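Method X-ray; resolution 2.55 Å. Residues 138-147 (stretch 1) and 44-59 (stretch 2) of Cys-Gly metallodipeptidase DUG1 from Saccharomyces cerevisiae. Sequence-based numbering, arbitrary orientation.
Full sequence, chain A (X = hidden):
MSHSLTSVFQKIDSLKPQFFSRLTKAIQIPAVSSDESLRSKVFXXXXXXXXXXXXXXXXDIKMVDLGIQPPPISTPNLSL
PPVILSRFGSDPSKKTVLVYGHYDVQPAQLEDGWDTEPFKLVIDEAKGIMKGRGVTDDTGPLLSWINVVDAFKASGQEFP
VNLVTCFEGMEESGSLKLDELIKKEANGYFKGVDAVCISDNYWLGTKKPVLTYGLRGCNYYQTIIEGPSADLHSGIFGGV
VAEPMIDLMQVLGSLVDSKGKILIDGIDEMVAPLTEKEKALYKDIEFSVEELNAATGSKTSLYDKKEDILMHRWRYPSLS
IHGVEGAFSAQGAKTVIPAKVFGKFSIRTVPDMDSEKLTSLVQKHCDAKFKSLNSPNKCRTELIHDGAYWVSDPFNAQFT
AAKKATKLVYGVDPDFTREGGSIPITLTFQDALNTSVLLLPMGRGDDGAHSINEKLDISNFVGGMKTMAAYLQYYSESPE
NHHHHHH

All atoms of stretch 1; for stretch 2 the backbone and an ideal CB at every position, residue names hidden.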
# COMPACT_ATOMS: atom_id res chain seq x y z
N ASP A 138 -15.08 18.26 -7.46
CA ASP A 138 -16.35 18.86 -7.82
C ASP A 138 -16.16 20.37 -8.02
O ASP A 138 -17.11 21.14 -7.95
CB ASP A 138 -17.36 18.63 -6.67
CG ASP A 138 -18.80 19.10 -7.00
OD1 ASP A 138 -19.29 18.86 -8.13
OD2 ASP A 138 -19.43 19.70 -6.12
N THR A 139 -14.92 20.79 -8.25
CA THR A 139 -14.60 22.23 -8.25
C THR A 139 -15.11 23.00 -9.50
O THR A 139 -15.57 24.14 -9.39
CB THR A 139 -13.09 22.44 -8.01
OG1 THR A 139 -12.73 21.84 -6.77
CG2 THR A 139 -12.75 23.90 -7.94
N GLY A 140 -15.04 22.38 -10.67
CA GLY A 140 -15.65 22.96 -11.85
C GLY A 140 -17.13 23.28 -11.67
O GLY A 140 -17.54 24.44 -11.83
N PRO A 141 -17.95 22.26 -11.35
CA PRO A 141 -19.39 22.50 -11.19
C PRO A 141 -19.68 23.51 -10.08
O PRO A 141 -20.48 24.42 -10.31
CB PRO A 141 -19.93 21.12 -10.81
CG PRO A 141 -18.93 20.15 -11.37
CD PRO A 141 -17.61 20.83 -11.21
N LEU A 142 -19.04 23.36 -8.93
CA LEU A 142 -19.22 24.30 -7.83
C LEU A 142 -19.03 25.74 -8.29
O LEU A 142 -19.92 26.58 -8.13
CB LEU A 142 -18.23 23.99 -6.69
CG LEU A 142 -18.34 24.78 -5.39
CD1 LEU A 142 -17.73 23.98 -4.26
CD2 LEU A 142 -17.64 26.12 -5.49
N LEU A 143 -17.85 26.04 -8.85
CA LEU A 143 -17.56 27.41 -9.27
C LEU A 143 -18.52 27.88 -10.37
O LEU A 143 -18.77 29.08 -10.51
CB LEU A 143 -16.11 27.53 -9.74
CG LEU A 143 -15.03 27.36 -8.68
CD1 LEU A 143 -13.63 27.33 -9.31
CD2 LEU A 143 -15.13 28.46 -7.63
N SER A 144 -19.07 26.94 -11.12
CA SER A 144 -20.01 27.29 -12.18
C SER A 144 -21.17 28.14 -11.65
O SER A 144 -21.58 29.10 -12.30
CB SER A 144 -20.55 26.03 -12.86
OG SER A 144 -19.55 25.40 -13.63
N TRP A 145 -21.68 27.79 -10.47
CA TRP A 145 -22.73 28.59 -9.85
C TRP A 145 -22.32 30.05 -9.72
O TRP A 145 -23.13 30.95 -9.98
CB TRP A 145 -23.12 28.04 -8.49
CG TRP A 145 -23.75 26.68 -8.58
CD1 TRP A 145 -23.24 25.51 -8.12
CD2 TRP A 145 -25.00 26.36 -9.20
NE1 TRP A 145 -24.09 24.48 -8.40
CE2 TRP A 145 -25.19 24.97 -9.06
CE3 TRP A 145 -25.99 27.10 -9.85
CZ2 TRP A 145 -26.32 24.31 -9.55
CZ3 TRP A 145 -27.11 26.45 -10.33
CH2 TRP A 145 -27.26 25.07 -10.18
N ILE A 146 -21.07 30.31 -9.35
CA ILE A 146 -20.60 31.69 -9.23
C ILE A 146 -20.45 32.36 -10.59
O ILE A 146 -20.83 33.52 -10.76
CB ILE A 146 -19.29 31.78 -8.47
CG1 ILE A 146 -19.39 30.96 -7.18
CG2 ILE A 146 -18.93 33.24 -8.20
CD1 ILE A 146 -18.08 30.80 -6.47
N ASN A 147 -19.88 31.64 -11.56
CA ASN A 147 -19.78 32.13 -12.93
C ASN A 147 -21.13 32.63 -13.42
O ASN A 147 -21.27 33.75 -13.94
CB ASN A 147 -19.26 31.02 -13.84
CG ASN A 147 -17.91 30.46 -13.38
OD1 ASN A 147 -17.14 31.15 -12.71
ND2 ASN A 147 -17.63 29.20 -13.74
N UNK A 44 -7.23 27.04 2.70
CA UNK A 44 -6.94 28.08 1.72
C UNK A 44 -7.95 28.03 0.58
O UNK A 44 -8.34 29.06 0.04
CB UNK A 44 -5.52 27.93 1.18
N UNK A 45 -8.34 26.81 0.22
CA UNK A 45 -9.32 26.59 -0.82
C UNK A 45 -10.65 27.21 -0.40
O UNK A 45 -11.26 27.95 -1.16
CB UNK A 45 -9.48 25.10 -1.11
N UNK A 46 -11.06 26.94 0.84
CA UNK A 46 -12.31 27.51 1.37
C UNK A 46 -12.22 29.03 1.39
O UNK A 46 -13.19 29.73 1.11
CB UNK A 46 -12.60 26.98 2.77
N UNK A 47 -11.04 29.52 1.73
CA UNK A 47 -10.82 30.94 1.85
C UNK A 47 -10.94 31.55 0.47
O UNK A 47 -11.62 32.56 0.28
CB UNK A 47 -9.46 31.25 2.48
N UNK A 48 -10.30 30.91 -0.51
CA UNK A 48 -10.34 31.38 -1.88
C UNK A 48 -11.76 31.48 -2.40
O UNK A 48 -12.13 32.45 -3.03
CB UNK A 48 -9.52 30.45 -2.78
N UNK A 49 -12.56 30.45 -2.14
CA UNK A 49 -13.94 30.43 -2.59
C UNK A 49 -14.75 31.55 -1.94
O UNK A 49 -15.44 32.29 -2.64
CB UNK A 49 -14.57 29.07 -2.29
N UNK A 50 -14.66 31.69 -0.63
CA UNK A 50 -15.38 32.77 0.05
C UNK A 50 -15.02 34.12 -0.54
O UNK A 50 -15.86 34.99 -0.63
CB UNK A 50 -15.08 32.76 1.55
N UNK A 51 -13.76 34.28 -0.95
CA UNK A 51 -13.30 35.49 -1.63
C UNK A 51 -13.99 35.70 -2.98
O UNK A 51 -14.39 36.83 -3.32
CB UNK A 51 -11.78 35.43 -1.83
N UNK A 52 -14.13 34.63 -3.76
CA UNK A 52 -14.87 34.74 -5.01
C UNK A 52 -16.34 35.09 -4.75
O UNK A 52 -16.93 35.88 -5.49
CB UNK A 52 -14.77 33.43 -5.80
N UNK A 53 -16.93 34.48 -3.73
CA UNK A 53 -18.32 34.77 -3.40
C UNK A 53 -18.47 36.26 -3.14
O UNK A 53 -19.32 36.94 -3.72
CB UNK A 53 -18.78 33.96 -2.19
N UNK A 54 -17.60 36.77 -2.28
CA UNK A 54 -17.66 38.14 -1.85
C UNK A 54 -17.41 39.12 -2.99
O UNK A 54 -18.05 40.16 -3.07
CB UNK A 54 -16.65 38.37 -0.73
N UNK A 55 -16.46 38.81 -3.87
CA UNK A 55 -16.19 39.68 -5.01
C UNK A 55 -17.37 39.71 -5.97
O UNK A 55 -17.72 40.74 -6.49
CB UNK A 55 -14.93 39.22 -5.74
N UNK A 56 -18.00 38.57 -6.20
CA UNK A 56 -19.30 38.56 -6.85
C UNK A 56 -20.29 39.17 -5.85
O UNK A 56 -19.89 39.71 -4.82
CB UNK A 56 -19.71 37.15 -7.27
N UNK A 57 -21.58 39.13 -6.10
CA UNK A 57 -22.42 39.89 -5.19
C UNK A 57 -22.82 39.27 -3.85
O UNK A 57 -23.65 39.85 -3.15
CB UNK A 57 -23.71 40.24 -5.94
N UNK A 58 -22.24 38.13 -3.47
CA UNK A 58 -22.81 37.36 -2.35
C UNK A 58 -22.71 38.06 -1.00
O UNK A 58 -21.81 38.86 -0.76
CB UNK A 58 -22.11 36.00 -2.25
N UNK A 59 -23.66 37.75 -0.11
CA UNK A 59 -23.66 38.31 1.24
C UNK A 59 -24.02 37.27 2.30
O UNK A 59 -24.37 36.13 1.97
CB UNK A 59 -24.64 39.48 1.32

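The backbone of 44–55 is helical, and its axis runs at 19° to that of helix 138–147, 10.6 Å away at closest approach. With so small an angle, positions three or four apart should face stretch 1 in turn.

At 44, 46 and 47 the ideal CB has nothing of stretch 1 within 5.5 Å, so these atoms hardly restrict the choice; the residues are D44, A46 and K47.

Position 45 also has an empty CB neighbourhood, and its CA-to-CB bond points sideways. Stretch 1 offers the hydroxyl of T139 there, too far for a short side chain, so a long polar one would suit. The residue is K45, whose chain bends at chi2 (p) and chi4 (m) to bring NZ 2.9 Å from T139 OG1, donating a hydrogen bond.

Position 48 points sideways with no close neighbour and leaves the choice wide; it is F48.

Position 49 points toward stretch 1. Its ideal CB lies 5.3 Å from L142 CD2 and 5.4 Å from L143 CD2, leaving room for a medium-sized aliphatic group such as leucine, isoleucine, valine or methionine. I49 (chi1 m, chi2 t) sets CD1 4.0 Å from L142 CD2 and CG1 4.5 Å from L143 CD2.

Positions 50 and 51 are unconstrained by stretch 1, the first pointing away. They are S50, whose OG donates to K47 O of its own helix (2.6 Å), and E51.

Position 52 points toward stretch 1, its ideal CB 4.3 Å from I146 CD1. The stem should tolerate a methyl, while the end may be polar if it turns aside. Q52 does this: its CB packs on that methyl, and its end leads away.

At 53 the bond is sideways, but the CA of 53 lies 7.0 Å from I146 CA and the ideal CB 5.4 Å from I146 CD1, favouring a branched or flexible apolar chain. L53 reaches back, CD1 to I146 CD1 3.6 Å, with both chi angles off the usual wells.

Position 56 leaves helical phi/psi (-69/-171) and points toward I146, its ideal CB 4.1 Å from I146 CG2. That spacing favours a small residue such as alanine, serine or cysteine. S56 places OG 3.4 Å from I146 CG2.

Position 58 points toward stretch 1 but starts beyond 5.5 Å, so a large apolar group could bridge the gap. F58 does, CE1 lying 4.4 Å from I146 CG2.

Positions 54, 55, 57 and 59 are out of reach; they are S54, Q55, G57 and H59.

Stretch 2 44-59: DKAKFISEQLSQSGFH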
# COMPACT_ATOMS: atom_id res chain seq x y z
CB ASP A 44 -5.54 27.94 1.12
CG ASP A 44 -4.45 28.12 2.15
OD1 ASP A 44 -4.73 28.64 3.25
OD2 ASP A 44 -3.30 27.74 1.85
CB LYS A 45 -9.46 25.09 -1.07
CG LYS A 45 -10.45 24.68 -2.15
CD LYS A 45 -9.88 24.84 -3.53
CE LYS A 45 -10.87 24.40 -4.61
NZ LYS A 45 -10.85 22.94 -4.87
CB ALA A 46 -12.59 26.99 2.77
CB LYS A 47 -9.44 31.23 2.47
CG LYS A 47 -9.28 32.66 2.96
CD LYS A 47 -7.81 33.03 3.10
CE LYS A 47 -7.09 33.00 1.74
NZ LYS A 47 -5.59 33.00 1.87
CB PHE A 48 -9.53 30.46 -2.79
CG PHE A 48 -9.71 30.76 -4.25
CD1 PHE A 48 -9.16 31.91 -4.81
CD2 PHE A 48 -10.43 29.90 -5.07
CE1 PHE A 48 -9.33 32.19 -6.17
CE2 PHE A 48 -10.60 30.17 -6.42
CZ PHE A 48 -10.05 31.33 -6.97
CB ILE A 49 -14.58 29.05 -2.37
CG1 ILE A 49 -13.96 28.06 -3.34
CG2 ILE A 49 -16.09 29.10 -2.58
CD1 ILE A 49 -14.41 26.68 -3.15
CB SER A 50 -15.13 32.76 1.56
OG SER A 50 -13.74 32.75 1.84
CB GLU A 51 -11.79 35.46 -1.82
CG GLU A 51 -11.03 35.93 -0.61
CD GLU A 51 -9.55 35.56 -0.66
OE1 GLU A 51 -9.17 34.77 -1.56
OE2 GLU A 51 -8.78 36.06 0.20
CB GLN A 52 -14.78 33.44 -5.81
CG GLN A 52 -13.39 33.06 -6.21
CD GLN A 52 -12.69 34.18 -6.91
OE1 GLN A 52 -13.05 34.55 -8.03
NE2 GLN A 52 -11.69 34.75 -6.26
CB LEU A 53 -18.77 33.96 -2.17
CG LEU A 53 -19.55 32.66 -2.36
CD1 LEU A 53 -19.91 32.40 -3.82
CD2 LEU A 53 -18.82 31.47 -1.75
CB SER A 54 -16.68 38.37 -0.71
OG SER A 54 -16.71 39.71 -0.29
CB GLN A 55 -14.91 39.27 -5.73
CG GLN A 55 -13.62 39.62 -4.97
CD GLN A 55 -12.39 38.89 -5.53
OE1 GLN A 55 -12.42 38.35 -6.64
NE2 GLN A 55 -11.31 38.87 -4.76
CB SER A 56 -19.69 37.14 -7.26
OG SER A 56 -18.77 36.59 -8.20
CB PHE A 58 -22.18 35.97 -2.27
CG PHE A 58 -22.56 35.06 -3.40
CD1 PHE A 58 -22.00 35.23 -4.66
CD2 PHE A 58 -23.47 34.04 -3.21
CE1 PHE A 58 -22.34 34.39 -5.69
CE2 PHE A 58 -23.81 33.22 -4.24
CZ PHE A 58 -23.25 33.39 -5.48
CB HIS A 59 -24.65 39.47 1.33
CG HIS A 59 -26.08 39.04 1.22
ND1 HIS A 59 -26.71 38.88 -0.00
CD2 HIS A 59 -26.99 38.69 2.16
CE1 HIS A 59 -27.95 38.48 0.19
NE2 HIS A 59 -28.14 38.36 1.50
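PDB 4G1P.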